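Local coordinates for protein BsaWI endonuclease (Geobacillus stearothermophilus, PDB 4ZSF) that probably cleaves double-stranded DNA as a metal-dependent restriction endonuclease of the PD-(D/E)XK group, at residues Ile67-Pro70 and Asp71-Gln74; Lys75-Ser78 and Ala79-Ser82; Lys203-Ala206 and Met207-Gly211; Ala249-Ala252 and Ala253-Leu257. All coordinates share one frame; numbering follows the deposited sequence. Where two conformers were deposited one is given.

Contact 1: residues Ile67-Pro70 and Asp71-Gln74; sequences IADP and DIIQ
Asp69 closes the start of helix 70-103 with its side chain: OD1 accepts from Asp71 N at 3.0 Å. The N-H comes from above the carboxylate plane, 41° out of it. The chi1 of -173° turns CG away from the residue's own nitrogen and folds the carboxylate back over the first turn, where the helix end would probably favour its negative charge. One turn is also closed by a regular backbone bond, Gln74 N to Pro70 O at 3.0 Å. The main-chain carbonyl of Asp69 is gripped more loosely, by two weak bonds. Ile73 N reaches Asp69 O at 3.3 Å, almost straight at 169°, whereas Ile72 N approaches the same oxygen at 3.2 Å along a much more bent path.

This is an N-cap, with Asp69 in the capping position and Pro70 beginning the helix, where a residue lacking an N-H costs no helical bond. The Asp71 side chain lies beside that of Asp69 and points the same way, but Asp69 OD1 and Asp71 OD2 stay 4.9 Å apart, and Asp71 has its own mate in a salt bridge to Lys75.

Farther out, Asp69 OD2 rests against Ile72 CG1 at 3.4 Å. Ile67 folds back from the preceding loop, its CG2 lying 4.0 Å from both Ile72 CB and Ile73 CG1; it crosses the first side chain nearly at a right angle and slides past the second in the opposite direction. Ile73 also packs on Tyr57 and Met61 of helix 49-65, while Ile67 and Ile73 meet Val76 of the second subunit.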
# COMPACT_ATOMS: atom_id res chain seq x y z
N ILE A 67 12.23 19.28 12.09
CA ILE A 67 11.65 18.90 13.37
C ILE A 67 12.42 17.81 14.11
O ILE A 67 12.60 16.70 13.60
CB ILE A 67 10.18 18.43 13.16
CG1 ILE A 67 9.43 19.63 12.60
CG2 ILE A 67 9.55 18.03 14.50
CD1 ILE A 67 8.60 19.34 11.52
N ALA A 68 12.86 18.13 15.33
CA ALA A 68 13.70 17.20 16.07
C ALA A 68 12.88 16.49 17.14
O ALA A 68 13.36 15.50 17.72
CB ALA A 68 14.90 17.94 16.71
N ASP A 69 11.68 17.02 17.39
CA ASP A 69 10.81 16.60 18.50
C ASP A 69 10.06 15.32 18.13
O ASP A 69 9.19 15.35 17.27
CB ASP A 69 9.81 17.73 18.82
CG ASP A 69 8.98 17.46 20.07
OD1 ASP A 69 8.93 16.32 20.55
OD2 ASP A 69 8.37 18.43 20.58
N PRO A 70 10.40 14.19 18.77
CA PRO A 70 9.81 12.94 18.29
C PRO A 70 8.31 12.89 18.58
O PRO A 70 7.57 12.13 17.92
CB PRO A 70 10.56 11.86 19.08
CG PRO A 70 11.04 12.63 20.38
CD PRO A 70 11.34 14.00 19.90
N ASP A 71 7.86 13.69 19.54
CA ASP A 71 6.44 13.71 19.88
C ASP A 71 5.62 14.40 18.79
O ASP A 71 4.52 13.95 18.47
CB ASP A 71 6.24 14.40 21.24
CG ASP A 71 4.77 14.47 21.64
OD1 ASP A 71 4.16 13.40 21.85
OD2 ASP A 71 4.22 15.60 21.73
N ILE A 72 6.15 15.48 18.22
CA ILE A 72 5.45 16.18 17.15
C ILE A 72 5.29 15.18 15.98
O ILE A 72 4.21 15.00 15.37
CB ILE A 72 6.24 17.44 16.70
CG1 ILE A 72 6.32 18.49 17.81
CG2 ILE A 72 5.63 18.03 15.44
CD1 ILE A 72 4.98 18.96 18.33
N ILE A 73 6.40 14.53 15.66
CA ILE A 73 6.41 13.63 14.52
C ILE A 73 5.39 12.50 14.72
O ILE A 73 4.61 12.18 13.81
CB ILE A 73 7.85 13.07 14.29
CG1 ILE A 73 8.68 14.23 13.76
CG2 ILE A 73 7.82 11.91 13.26
CD1 ILE A 73 10.12 13.95 13.78
N GLN A 74 5.41 11.91 15.91
CA GLN A 74 4.52 10.81 16.18
C GLN A 74 3.06 11.29 16.03
O GLN A 74 2.25 10.61 15.39
CB GLN A 74 4.77 10.23 17.58
CG GLN A 74 3.85 9.07 17.97
CD GLN A 74 4.11 8.52 19.35
OE1 GLN A 74 4.32 9.26 20.31
NE2 GLN A 74 4.07 7.19 19.47

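Contact 2: residues Lys75-Ser78 and Ala79-Ser82; sequences KVIS and AENS. With nucleotides of chain B.
The carboxamide of Asn81 sits on the minor-groove side of the DG9 base of chain B, displaced from the plane of that base, with Asn81 CG 3.4 Å from DG9 N3. The Asn81 and Ile77 side chains lie side by side, pointing the same way, with Asn81 ND2 3.8 Å from Ile77 CG2. ND2 donates to the sugar oxygen, O4' of DG9, at 2.9 Å, while Asn81 CB comes within 3.3 Å of N3 of the same nucleotide. A chi1 of -83°, which sets CG beside the residue's own backbone nitrogen, carries the amide to this position. The other end of the group, OD1, takes a hydrogen bond from the N2 of another guanine base, and the main-chain Asn81 O receives a weak one from DG9 N2 at 3.4 Å. Replacing Asn81 by an alanine would probably leave DG9 O4' and that second guanine without their amide partners and open a gap beside Ile77.

Ser78 and Ser82, one helical turn apart, hold the sugar-phosphate backbone. Ser78 OG gives its proton to OP1 of DT10 of chain B at 2.7 Å, and Ser82 OG gives its own to OP1 of DC11 of chain B at 2.8 Å. Unbroken helical bonds link the two halves, among them Glu80 N to Val76 O at 2.8 Å, and fix the spacing of the DNA-facing groups.

Ser82 OG is shared, bonding His60 of the second subunit as well as the phosphate. Farther round the helix, Ala79 packs on Met61 from helix 49-65 of that subunit, and Ile77 on Glu80 of its helix 70-103.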
# COMPACT_ATOMS: atom_id res chain seq x y z
N LYS A 75 2.77 12.46 16.58
CA LYS A 75 1.38 12.98 16.57
C LYS A 75 0.91 13.25 15.15
O LYS A 75 -0.29 13.02 14.81
CB LYS A 75 1.28 14.23 17.41
CG LYS A 75 1.36 13.93 18.95
CD LYS A 75 1.38 15.22 19.75
CE LYS A 75 0.83 15.07 21.17
NZ LYS A 75 1.39 13.93 21.95
N VAL A 76 1.80 13.79 14.32
CA VAL A 76 1.38 14.08 12.95
C VAL A 76 1.13 12.78 12.21
O VAL A 76 0.13 12.65 11.48
CB VAL A 76 2.43 14.97 12.19
CG1 VAL A 76 2.10 15.03 10.71
CG2 VAL A 76 2.44 16.38 12.80
N ILE A 77 1.99 11.80 12.40
CA ILE A 77 1.81 10.53 11.68
C ILE A 77 0.55 9.82 12.13
O ILE A 77 -0.17 9.20 11.33
CB ILE A 77 3.06 9.64 11.90
CG1 ILE A 77 4.22 10.26 11.08
CG2 ILE A 77 2.76 8.22 11.43
CD1 ILE A 77 5.60 9.53 11.26
N SER A 78 0.33 9.82 13.43
CA SER A 78 -0.91 9.23 13.98
C SER A 78 -2.18 9.89 13.32
O SER A 78 -3.11 9.23 12.87
CB SER A 78 -0.91 9.44 15.49
OG SER A 78 -2.22 9.26 16.05
N ALA A 79 -2.17 11.20 13.27
CA ALA A 79 -3.29 11.93 12.66
C ALA A 79 -3.45 11.66 11.17
O ALA A 79 -4.56 11.48 10.65
CB ALA A 79 -3.11 13.48 12.91
N GLU A 80 -2.32 11.68 10.46
CA GLU A 80 -2.34 11.39 9.04
C GLU A 80 -2.92 9.98 8.78
O GLU A 80 -3.74 9.79 7.87
CB GLU A 80 -0.88 11.48 8.50
CG GLU A 80 -0.68 11.07 7.08
CD GLU A 80 0.81 10.73 6.81
OE1 GLU A 80 1.64 10.59 7.78
OE2 GLU A 80 1.16 10.61 5.64
N ASN A 81 -2.50 9.02 9.58
CA ASN A 81 -2.99 7.66 9.33
C ASN A 81 -4.45 7.47 9.73
O ASN A 81 -5.17 6.62 9.16
CB ASN A 81 -2.11 6.65 10.07
CG ASN A 81 -0.84 6.32 9.26
OD1 ASN A 81 -0.83 6.53 8.05
ND2 ASN A 81 0.22 5.88 9.92
N SER A 82 -4.88 8.27 10.68
CA SER A 82 -6.30 8.36 10.98
C SER A 82 -7.11 8.89 9.75
O SER A 82 -8.09 8.28 9.31
CB SER A 82 -6.53 9.27 12.20
OG SER A 82 -7.91 9.60 12.28
P DG B 9 3.36 2.33 13.61
OP1 DG B 9 4.66 3.04 13.72
OP2 DG B 9 3.17 0.99 14.15
O5' DG B 9 2.16 3.20 14.09
C5' DG B 9 2.12 4.63 13.81
C4' DG B 9 0.70 5.12 13.77
O4' DG B 9 0.07 4.67 12.52
C3' DG B 9 -0.17 4.60 14.91
O3' DG B 9 -1.04 5.65 15.33
C2' DG B 9 -0.90 3.39 14.28
C1' DG B 9 -1.00 3.77 12.80
N9 DG B 9 -0.82 2.63 11.88
C8 DG B 9 -0.06 1.51 12.08
N7 DG B 9 -0.11 0.69 11.05
C5 DG B 9 -0.99 1.30 10.16
C6 DG B 9 -1.40 0.91 8.85
O6 DG B 9 -1.10 -0.11 8.27
N1 DG B 9 -2.29 1.82 8.25
C2 DG B 9 -2.66 3.00 8.85
N2 DG B 9 -3.55 3.78 8.18
N3 DG B 9 -2.26 3.37 10.04
C4 DG B 9 -1.42 2.48 10.64
P DT B 10 -2.32 5.41 16.23
OP1 DT B 10 -2.62 6.70 16.90
OP2 DT B 10 -2.18 4.18 17.02
O5' DT B 10 -3.49 5.21 15.16
C5' DT B 10 -3.72 6.21 14.17
C4' DT B 10 -4.79 5.73 13.19
O4' DT B 10 -4.31 4.51 12.57
C3' DT B 10 -6.09 5.33 13.90
O3' DT B 10 -7.16 6.19 13.45
C2' DT B 10 -6.30 3.84 13.51
C1' DT B 10 -5.43 3.67 12.30
N1 DT B 10 -4.86 2.32 12.13
C2 DT B 10 -5.05 1.67 10.94
O2 DT B 10 -5.76 2.12 10.06
N3 DT B 10 -4.40 0.48 10.82
C4 DT B 10 -3.58 -0.10 11.73
O4 DT B 10 -3.04 -1.19 11.51
C5 DT B 10 -3.41 0.64 12.99
C7 DT B 10 -2.56 0.08 14.13
C6 DT B 10 -4.07 1.80 13.13
P DC B 11 -8.63 6.17 14.03
OP1 DC B 11 -9.11 7.57 13.75
OP2 DC B 11 -8.64 5.58 15.39
O5' DC B 11 -9.43 5.18 13.10
C5' DC B 11 -9.50 5.45 11.67
C4' DC B 11 -10.08 4.27 10.91
O4' DC B 11 -9.19 3.13 11.02
C3' DC B 11 -11.44 3.77 11.39
O3' DC B 11 -12.30 3.72 10.23
C2' DC B 11 -11.19 2.35 11.96
C1' DC B 11 -9.97 1.94 11.12
N1 DC B 11 -9.02 0.96 11.73
C2 DC B 11 -8.60 -0.13 10.96
O2 DC B 11 -9.15 -0.33 9.85
N3 DC B 11 -7.67 -0.98 11.48
C4 DC B 11 -7.11 -0.73 12.65
N4 DC B 11 -6.14 -1.60 13.08
C5 DC B 11 -7.52 0.39 13.45
C6 DC B 11 -8.44 1.22 12.92

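Contact 3: residues Lys203-Ala206 and Met207-Gly211; sequences KFIA and MVNGG. With nucleotides of chain B.
Met207 and Phe204 share the same first torsion, CG beside the backbone nitrogen, which sends both side chains the same way along one flank of helix 202-209. A nearly extended chi2 of Met207 (-162°) then carries SD to 5.0 Å from the centroid of the Phe204 ring, an oblique Met-aromatic contact. The nearest ring atom, Phe204 CD2, is 4.0 Å from that sulfur. Lys203 runs extended as far as CE, its CD sitting 4.1 Å above the centre of one Phe204 face, and CE passes 4.1 Å from Met207 SD. A turn at chi4 (67°) finally swings NZ toward the DNA, where it hydrogen-bonds Tyr215 OH and makes a weaker bond of 3.1 Å to OP1 of DC3 of chain B. With an alanine at Lys203, the DC3 phosphate would probably lose a positive neighbour, Tyr215 OH a partner and the Phe204 face its aliphatic cover.

Gly210 is the first residue to leave helical phi/psi; its positive phi suits glycine, and its N still reaches Ala206 O at 2.7 Å. Just before it, Asn209 ND2 lies 3.7 Å from Ile205 CG2 and bonds Ile232 O, while OD1 takes Arg234 N; this side chain stands about 6 Å from a bound calcium ion. The helix is the crossover of the beta-alpha-beta unit strand 188-193, helix 202-209, strand 222-226, whose strands lie side by side and parallel in the central sheet of this PD-(D/E)XK nuclease.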
# COMPACT_ATOMS: atom_id res chain seq x y z
N LYS A 203 -3.55 12.11 -20.78
CA LYS A 203 -3.52 10.69 -20.44
C LYS A 203 -4.76 10.28 -19.66
O LYS A 203 -5.38 9.26 -19.96
CB LYS A 203 -2.27 10.34 -19.63
CG LYS A 203 -2.27 8.90 -19.12
CD LYS A 203 -1.46 8.74 -17.85
CE LYS A 203 -1.32 7.28 -17.44
NZ LYS A 203 -0.50 6.52 -18.42
N PHE A 204 -5.14 11.06 -18.67
CA PHE A 204 -6.23 10.65 -17.83
C PHE A 204 -7.61 10.81 -18.50
O PHE A 204 -8.50 9.94 -18.35
CB PHE A 204 -6.12 11.40 -16.51
CG PHE A 204 -4.91 10.98 -15.68
CD1 PHE A 204 -3.80 11.82 -15.54
CD2 PHE A 204 -4.87 9.72 -15.07
CE1 PHE A 204 -2.71 11.44 -14.78
CE2 PHE A 204 -3.77 9.33 -14.32
CZ PHE A 204 -2.68 10.19 -14.18
N ILE A 205 -7.78 11.83 -19.33
CA ILE A 205 -8.97 11.88 -20.18
C ILE A 205 -9.07 10.61 -21.05
O ILE A 205 -10.16 10.05 -21.19
CB ILE A 205 -8.94 13.14 -21.08
CG1 ILE A 205 -9.24 14.38 -20.23
CG2 ILE A 205 -9.99 13.07 -22.17
CD1 ILE A 205 -8.77 15.69 -20.92
N ALA A 206 -7.94 10.16 -21.58
CA ALA A 206 -7.89 8.98 -22.44
C ALA A 206 -8.22 7.70 -21.66
O ALA A 206 -8.91 6.81 -22.17
CB ALA A 206 -6.51 8.87 -23.13
N MET A 207 -7.73 7.63 -20.42
CA MET A 207 -8.03 6.49 -19.55
C MET A 207 -9.52 6.34 -19.32
O MET A 207 -9.99 5.20 -19.15
CB MET A 207 -7.37 6.61 -18.18
CG MET A 207 -5.89 6.43 -18.22
SD MET A 207 -5.17 6.06 -16.60
CE MET A 207 -5.40 4.29 -16.54
N VAL A 208 -10.25 7.46 -19.27
CA VAL A 208 -11.70 7.38 -19.02
C VAL A 208 -12.39 7.11 -20.35
O VAL A 208 -13.21 6.19 -20.46
CB VAL A 208 -12.27 8.68 -18.37
CG1 VAL A 208 -13.81 8.68 -18.28
CG2 VAL A 208 -11.58 8.91 -16.99
N ASN A 209 -12.09 7.93 -21.35
CA ASN A 209 -12.89 7.94 -22.58
C ASN A 209 -12.42 6.98 -23.64
O ASN A 209 -13.17 6.67 -24.58
CB ASN A 209 -12.92 9.35 -23.21
CG ASN A 209 -13.75 10.33 -22.40
OD1 ASN A 209 -14.74 9.93 -21.73
ND2 ASN A 209 -13.38 11.61 -22.46
N GLY A 210 -11.16 6.54 -23.55
CA GLY A 210 -10.64 5.62 -24.55
C GLY A 210 -10.32 6.36 -25.84
O GLY A 210 -10.21 7.59 -25.85
N GLY A 211 -10.14 5.59 -26.91
CA GLY A 211 -9.87 6.16 -28.24
C GLY A 211 -8.43 6.54 -28.53
O GLY A 211 -8.17 7.37 -29.43
P DC B 3 2.73 7.82 -17.65
OP1 DC B 3 2.53 7.05 -18.91
OP2 DC B 3 1.71 8.73 -17.06
O5' DC B 3 3.10 6.80 -16.48
C5' DC B 3 4.06 5.81 -16.67
C4' DC B 3 4.38 5.20 -15.33
O4' DC B 3 5.39 6.02 -14.64
C3' DC B 3 3.17 5.14 -14.37
O3' DC B 3 3.22 3.96 -13.66
C2' DC B 3 3.44 6.30 -13.41
C1' DC B 3 4.95 6.13 -13.29
N1 DC B 3 5.64 7.22 -12.63
C2 DC B 3 6.95 7.00 -12.17
O2 DC B 3 7.48 5.91 -12.40
N3 DC B 3 7.58 7.99 -11.52
C4 DC B 3 6.97 9.16 -11.31
N4 DC B 3 7.66 10.13 -10.70
C5 DC B 3 5.62 9.40 -11.76
C6 DC B 3 5.00 8.40 -12.39

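Contact 4: residues Ala249-Ala252 and Ala253-Leu257; sequences AREA and AEDWL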
# COMPACT_ATOMS: atom_id res chain seq x y z
N ALA A 249 -28.24 7.36 -13.71
CA ALA A 249 -28.63 6.12 -12.98
C ALA A 249 -30.04 5.68 -13.41
O ALA A 249 -30.32 4.47 -13.49
CB ALA A 249 -28.61 6.33 -11.49
N ARG A 250 -30.94 6.64 -13.61
CA ARG A 250 -32.31 6.30 -14.07
C ARG A 250 -32.28 5.51 -15.39
O ARG A 250 -33.02 4.50 -15.59
CB ARG A 250 -33.15 7.57 -14.27
CG ARG A 250 -33.49 8.24 -12.93
CD ARG A 250 -34.18 9.58 -13.22
NE ARG A 250 -35.52 9.35 -13.74
CZ ARG A 250 -36.30 10.31 -14.23
NH1 ARG A 250 -35.83 11.54 -14.31
NH2 ARG A 250 -37.55 10.02 -14.63
N GLU A 251 -31.44 6.03 -16.29
CA GLU A 251 -31.35 5.44 -17.61
C GLU A 251 -30.63 4.08 -17.56
O GLU A 251 -31.02 3.15 -18.25
CB GLU A 251 -30.63 6.36 -18.59
CG GLU A 251 -30.81 5.83 -20.01
CD GLU A 251 -30.08 6.67 -21.07
OE1 GLU A 251 -29.41 7.68 -20.73
OE2 GLU A 251 -30.19 6.28 -22.26
N ALA A 252 -29.56 4.01 -16.77
CA ALA A 252 -28.81 2.77 -16.61
C ALA A 252 -29.72 1.67 -16.03
O ALA A 252 -29.68 0.50 -16.48
CB ALA A 252 -27.61 3.01 -15.67
N ALA A 253 -30.51 2.03 -15.02
CA ALA A 253 -31.36 0.99 -14.36
C ALA A 253 -32.35 0.42 -15.39
O ALA A 253 -32.59 -0.82 -15.45
CB ALA A 253 -32.09 1.55 -13.11
N GLU A 254 -32.92 1.31 -16.18
CA GLU A 254 -33.89 0.92 -17.19
C GLU A 254 -33.26 -0.07 -18.16
O GLU A 254 -33.80 -1.15 -18.44
CB GLU A 254 -34.39 2.18 -17.92
CG GLU A 254 -34.99 1.91 -19.32
CD GLU A 254 -36.31 1.14 -19.30
OE1 GLU A 254 -37.04 1.23 -18.28
OE2 GLU A 254 -36.62 0.44 -20.31
N ASP A 255 -32.08 0.29 -18.64
CA ASP A 255 -31.41 -0.52 -19.68
C ASP A 255 -30.87 -1.81 -19.06
O ASP A 255 -30.82 -2.81 -19.75
CB ASP A 255 -30.32 0.24 -20.39
CG ASP A 255 -30.87 1.23 -21.42
OD1 ASP A 255 -32.11 1.22 -21.77
OD2 ASP A 255 -30.08 2.05 -21.90
N TRP A 256 -30.44 -1.79 -17.79
CA TRP A 256 -29.98 -3.01 -17.17
C TRP A 256 -31.13 -4.00 -17.00
O TRP A 256 -30.99 -5.23 -17.23
CB TRP A 256 -29.31 -2.68 -15.83
CG TRP A 256 -28.64 -3.83 -15.20
CD1 TRP A 256 -27.29 -4.13 -15.25
CD2 TRP A 256 -29.24 -4.79 -14.32
NE1 TRP A 256 -27.02 -5.23 -14.46
CE2 TRP A 256 -28.20 -5.66 -13.88
CE3 TRP A 256 -30.54 -5.00 -13.88
CZ2 TRP A 256 -28.43 -6.74 -13.00
CZ3 TRP A 256 -30.80 -6.11 -13.03
CH2 TRP A 256 -29.74 -6.95 -12.58
N LEU A 257 -32.29 -3.47 -16.61
CA LEU A 257 -33.45 -4.32 -16.43
C LEU A 257 -33.94 -4.87 -17.78
O LEU A 257 -34.36 -6.00 -17.85
CB LEU A 257 -34.59 -3.54 -15.77
CG LEU A 257 -34.32 -3.18 -14.30
CD1 LEU A 257 -35.39 -2.15 -13.90
CD2 LEU A 257 -34.40 -4.49 -13.43
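Ala249 O accepts from Ala253 N at 2.9 Å and also touches Ala253 CB at 3.4 Å, so the two alanines stand one above the other on the same flank. Arg250 follows with a longer bond, from Glu254 N to Arg250 O at 3.2 Å, while its guanidinium group reaches back to Gln247. At Glu251 the carbonyl receives Asp255 N, and its carboxylate OE2 lies 4.2 Å from Asp255 OD2; this pair of like charges is bridged by Lys272, which makes salt bridges to both. Asp255 OD2 also accepts from Trp267, tying the C-terminal tail to this turn.

Helix 243-258 lies against the central sheet through its small residues: Ala249 packs on Ile148 and Met108, and Ala253 on Val150 and Phe159. Ala252, the last of the four, holds Trp256 N with its O at 2.7 Å, and Trp256 CB sits 3.3 Å from that oxygen. With CG of Trp256 turned away from its own nitrogen (chi1 -172°), the indole leads off from the helix onto Tyr157 and Phe159 of strand 155-165.

Contacts 1 and 2 follow one another on helix 70-103, their centres about 12 Å apart: the first begins the helix, the second carries residues that bind the DNA, and both touch the second subunit. Contact 3 lies on the opposite side of the chain's centre, about 35 Å from contact 2 between centres, yet both hold the same DNA strand, chain B, at nucleotides DC3 and DG9 to DC11. It is also near the metal, Asn209 standing about 6 Å from a calcium ion. Contact 4 is about 24 Å from contact 3 between centres, and its nearest atom is about 23 Å from the nucleic acid; it packs on the nuclease sheet without touching DNA.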